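Local coordinates for protein N-terminal cyanobactin protease (Planktothrix agardhii NIES-596, PDB 4H6W) that probably cleaves the N-terminal leader from prenylagaramide precursor peptides as a subtilisin-like serine protease, of which this is the protease domain, at residues V233-E246 and L280-E292. Numbering follows the deposited sequence.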
# COMPACT_ATOMS: atom_id res chain seq x y z
N VAL A 233 -0.20 -2.45 7.09
CA VAL A 233 0.16 -3.71 7.72
C VAL A 233 1.67 -3.91 7.67
O VAL A 233 2.28 -4.26 8.68
CB VAL A 233 -0.59 -4.89 7.07
CG1 VAL A 233 0.04 -6.23 7.46
CG2 VAL A 233 -2.06 -4.85 7.44
N ALA A 234 2.28 -3.68 6.51
CA ALA A 234 3.74 -3.81 6.43
C ALA A 234 4.43 -2.91 7.45
O ALA A 234 5.43 -3.30 8.05
CB ALA A 234 4.26 -3.54 5.02
N ALA A 235 3.91 -1.70 7.65
CA ALA A 235 4.48 -0.82 8.68
C ALA A 235 4.26 -1.41 10.09
O ALA A 235 5.17 -1.40 10.92
CB ALA A 235 3.93 0.58 8.57
N LEU A 236 3.07 -1.95 10.34
CA LEU A 236 2.82 -2.59 11.63
C LEU A 236 3.82 -3.70 11.87
O LEU A 236 4.34 -3.86 12.97
CB LEU A 236 1.38 -3.12 11.72
CG LEU A 236 0.30 -2.03 11.80
CD1 LEU A 236 -1.06 -2.65 12.05
CD2 LEU A 236 0.66 -1.02 12.89
N LEU A 237 4.11 -4.46 10.82
CA LEU A 237 4.98 -5.60 10.94
C LEU A 237 6.42 -5.17 11.20
O LEU A 237 7.15 -5.84 11.94
CB LEU A 237 4.88 -6.46 9.69
CG LEU A 237 3.57 -7.26 9.55
CD1 LEU A 237 3.56 -7.97 8.21
CD2 LEU A 237 3.40 -8.25 10.69
N LEU A 238 6.84 -4.06 10.58
CA LEU A 238 8.17 -3.52 10.85
C LEU A 238 8.27 -3.00 12.29
O LEU A 238 9.30 -3.16 12.93
CB LEU A 238 8.54 -2.42 9.84
CG LEU A 238 8.87 -2.84 8.40
CD1 LEU A 238 8.84 -1.66 7.43
CD2 LEU A 238 10.20 -3.59 8.31
N SER A 239 7.19 -2.40 12.79
CA SER A 239 7.15 -1.88 14.17
C SER A 239 7.25 -3.03 15.16
O SER A 239 7.89 -2.91 16.21
CB SER A 239 5.87 -1.09 14.43
OG SER A 239 5.70 -0.06 13.46
N LEU A 240 6.60 -4.15 14.80
CA LEU A 240 6.59 -5.36 15.61
C LEU A 240 7.99 -5.98 15.74
O LEU A 240 8.37 -6.48 16.81
CB LEU A 240 5.58 -6.35 15.02
CG LEU A 240 5.43 -7.70 15.72
CD1 LEU A 240 4.84 -7.52 17.11
CD2 LEU A 240 4.56 -8.63 14.88
N GLN A 241 8.77 -5.93 14.66
CA GLN A 241 10.17 -6.35 14.70
C GLN A 241 10.99 -5.50 15.67
O GLN A 241 11.81 -6.05 16.43
CB GLN A 241 10.81 -6.30 13.30
CG GLN A 241 10.20 -7.25 12.28
CD GLN A 241 10.98 -7.28 10.98
OE1 GLN A 241 11.11 -6.26 10.30
NE2 GLN A 241 11.52 -8.45 10.63
N ILE A 242 10.79 -4.18 15.65
CA ILE A 242 11.47 -3.29 16.60
C ILE A 242 11.07 -3.69 18.02
O ILE A 242 11.93 -3.90 18.88
CB ILE A 242 11.12 -1.79 16.42
CG1 ILE A 242 11.11 -1.37 14.94
CG2 ILE A 242 12.04 -0.93 17.27
CD1 ILE A 242 12.29 -0.57 14.45
N LYS A 243 9.77 -3.84 18.25
CA LYS A 243 9.25 -4.24 19.56
C LYS A 243 9.96 -5.49 20.10
O LYS A 243 10.20 -5.61 21.31
CB LYS A 243 7.75 -4.47 19.48
CG LYS A 243 7.05 -4.58 20.82
CD LYS A 243 5.63 -5.09 20.61
CE LYS A 243 4.85 -5.18 21.92
NZ LYS A 243 4.61 -3.81 22.43
N ARG A 244 10.29 -6.40 19.20
CA ARG A 244 10.92 -7.65 19.60
C ARG A 244 12.44 -7.62 19.58
O ARG A 244 13.07 -8.66 19.75
CB ARG A 244 10.39 -8.79 18.74
CG ARG A 244 8.98 -9.21 19.08
CD ARG A 244 8.41 -10.00 17.93
NE ARG A 244 9.39 -10.93 17.37
CZ ARG A 244 9.53 -12.20 17.75
NH1 ARG A 244 8.75 -12.71 18.70
NH2 ARG A 244 10.46 -12.97 17.18
N GLY A 245 13.03 -6.45 19.38
CA GLY A 245 14.47 -6.31 19.35
C GLY A 245 15.10 -6.88 18.09
O GLY A 245 16.30 -7.15 18.05
N GLU A 246 14.28 -7.08 17.06
CA GLU A 246 14.77 -7.52 15.74
C GLU A 246 14.97 -6.28 14.85
O GLU A 246 14.33 -5.26 15.07
CB GLU A 246 13.79 -8.52 15.12
CG GLU A 246 13.70 -9.84 15.90
CD GLU A 246 12.50 -10.71 15.54
OE1 GLU A 246 11.46 -10.17 15.09
OE2 GLU A 246 12.57 -11.95 15.72
N LEU A 280 -4.52 -11.41 1.62
CA LEU A 280 -3.83 -10.89 2.80
C LEU A 280 -4.22 -11.65 4.06
O LEU A 280 -5.42 -11.80 4.35
CB LEU A 280 -4.15 -9.41 2.98
CG LEU A 280 -3.75 -8.76 4.31
CD1 LEU A 280 -2.24 -8.60 4.41
CD2 LEU A 280 -4.47 -7.42 4.45
N ASN A 281 -3.22 -12.12 4.79
CA ASN A 281 -3.44 -12.95 5.97
C ASN A 281 -2.46 -12.53 7.05
O ASN A 281 -1.33 -13.02 7.11
CB ASN A 281 -3.26 -14.43 5.63
CG ASN A 281 -3.63 -15.37 6.78
OD1 ASN A 281 -3.45 -15.06 7.97
ND2 ASN A 281 -4.13 -16.53 6.42
N ILE A 282 -2.93 -11.62 7.90
CA ILE A 282 -2.08 -10.95 8.89
C ILE A 282 -1.45 -11.93 9.90
O ILE A 282 -0.23 -11.86 10.17
CB ILE A 282 -2.86 -9.84 9.63
CG1 ILE A 282 -3.37 -8.78 8.63
CG2 ILE A 282 -2.02 -9.22 10.74
CD1 ILE A 282 -4.11 -7.63 9.29
N LEU A 283 -2.27 -12.82 10.45
CA LEU A 283 -1.81 -13.74 11.51
C LEU A 283 -0.69 -14.64 11.03
O LEU A 283 0.34 -14.79 11.70
CB LEU A 283 -2.98 -14.57 12.06
CG LEU A 283 -3.95 -13.74 12.88
CD1 LEU A 283 -5.08 -14.59 13.45
CD2 LEU A 283 -3.19 -13.01 13.99
N ASP A 284 -0.88 -15.19 9.84
CA ASP A 284 0.13 -16.01 9.19
C ASP A 284 1.36 -15.20 8.75
O ASP A 284 2.48 -15.69 8.86
CB ASP A 284 -0.50 -16.78 8.04
CG ASP A 284 -1.53 -17.81 8.51
OD1 ASP A 284 -1.63 -18.06 9.74
OD2 ASP A 284 -2.25 -18.37 7.66
N ALA A 285 1.16 -13.95 8.32
CA ALA A 285 2.28 -13.03 8.05
C ALA A 285 3.19 -12.83 9.26
O ALA A 285 4.42 -12.91 9.16
CB ALA A 285 1.77 -11.70 7.54
N ILE A 286 2.58 -12.59 10.42
CA ILE A 286 3.33 -12.51 11.68
C ILE A 286 4.12 -13.80 11.91
O ILE A 286 5.32 -13.77 12.19
CB ILE A 286 2.36 -12.24 12.86
CG1 ILE A 286 1.65 -10.90 12.64
CG2 ILE A 286 3.10 -12.29 14.20
CD1 ILE A 286 0.38 -10.69 13.45
N GLU A 287 3.43 -14.94 11.77
CA GLU A 287 4.04 -16.25 11.99
C GLU A 287 5.25 -16.46 11.09
O GLU A 287 6.30 -16.84 11.57
CB GLU A 287 3.02 -17.37 11.80
CG GLU A 287 3.55 -18.75 12.15
CD GLU A 287 2.46 -19.82 12.25
OE1 GLU A 287 1.51 -19.65 13.06
OE2 GLU A 287 2.57 -20.84 11.54
N HIS A 288 5.09 -16.19 9.79
CA HIS A 288 6.19 -16.31 8.84
C HIS A 288 7.37 -15.36 9.09
O HIS A 288 8.51 -15.71 8.82
CB HIS A 288 5.67 -16.12 7.42
CG HIS A 288 5.07 -17.36 6.85
ND1 HIS A 288 3.96 -17.34 6.05
CD2 HIS A 288 5.43 -18.66 6.97
CE1 HIS A 288 3.65 -18.58 5.70
NE2 HIS A 288 4.53 -19.40 6.24
N LEU A 289 7.08 -14.16 9.60
CA LEU A 289 8.11 -13.15 9.81
C LEU A 289 8.85 -13.35 11.12
O LEU A 289 10.09 -13.31 11.18
CB LEU A 289 7.48 -11.77 9.78
CG LEU A 289 8.40 -10.58 10.05
CD1 LEU A 289 9.39 -10.41 8.90
CD2 LEU A 289 7.55 -9.32 10.26
N THR A 290 8.09 -13.56 12.18
CA THR A 290 8.66 -13.75 13.51
C THR A 290 8.57 -15.23 13.84
O THR A 290 8.25 -16.07 12.99
CB THR A 290 7.87 -12.93 14.56
OG1 THR A 290 6.56 -13.49 14.76
CG2 THR A 290 7.74 -11.46 14.12
N GLY A 291 8.82 -15.60 15.08
CA GLY A 291 8.48 -16.97 15.39
C GLY A 291 6.99 -17.21 15.61
O GLY A 291 6.51 -18.29 15.38
N GLU A 292 6.27 -16.16 16.03
CA GLU A 292 5.07 -16.27 16.86
C GLU A 292 3.79 -16.72 16.19
O GLU A 292 3.56 -16.40 15.03
CB GLU A 292 4.77 -14.93 17.53
CG GLU A 292 5.84 -14.38 18.45
CD GLU A 292 5.50 -12.97 18.92
OE1 GLU A 292 4.59 -12.82 19.76
OE2 GLU A 292 6.14 -12.02 18.42
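Arg244 bends at its third torsion (chi3 41°), which carries its guanidinium over Thr290 and between two carboxylates, while Leu237, with CG anti to its own carbonyl carbon, reaches into the flank of helix 282-289. The pair illustrates how the last helix of this protease domain is laid against the long helix whose first turn carries the predicted nucleophile Ser224 in this subtilase fold: the two segments point the same general way, their axes inclined by 39°. Leu237 forks across the groove, CD2 meeting Ile286 CG1 at 3.7 Å and CD1 facing the methyl of Ala285. A turn earlier Val233 CG2 meets Ile282 CD1 at 3.9 Å; a turn later Leu240 CD2 crosses Ile286 CG2 nearly at right angles. Leu289 closes the row, its CD1 3.4 Å from Gln241 NE2, while Gln241 OE1 is hydrogen-bonded to Asp249 N and Ala256 of helix 250-259 also touches Leu289. Beyond this largely apolar row the chemistry turns ionic. Glu246, placed by the Schellman motif at Gly245, is gripped side-on by Arg244: NE to OE1 is nearly straight, and NH2 lies 2.8 Å from OE2. Across the contact Arg244 NH1 forms a salt bridge with Glu292 OE2 at 2.7 Å, although its hydrogen bond is weak (122°). Thr290 CB lies over one guanidinium face, while Thr290 OG1 takes Glu292 N in an ST turn. A leucine in place of Arg244 would probably leave Glu246 and Glu292 without their shared cation and free both carboxylates to turn. One cation thus joins two acids from different segments, probably offsetting their mutual repulsion where the helices end.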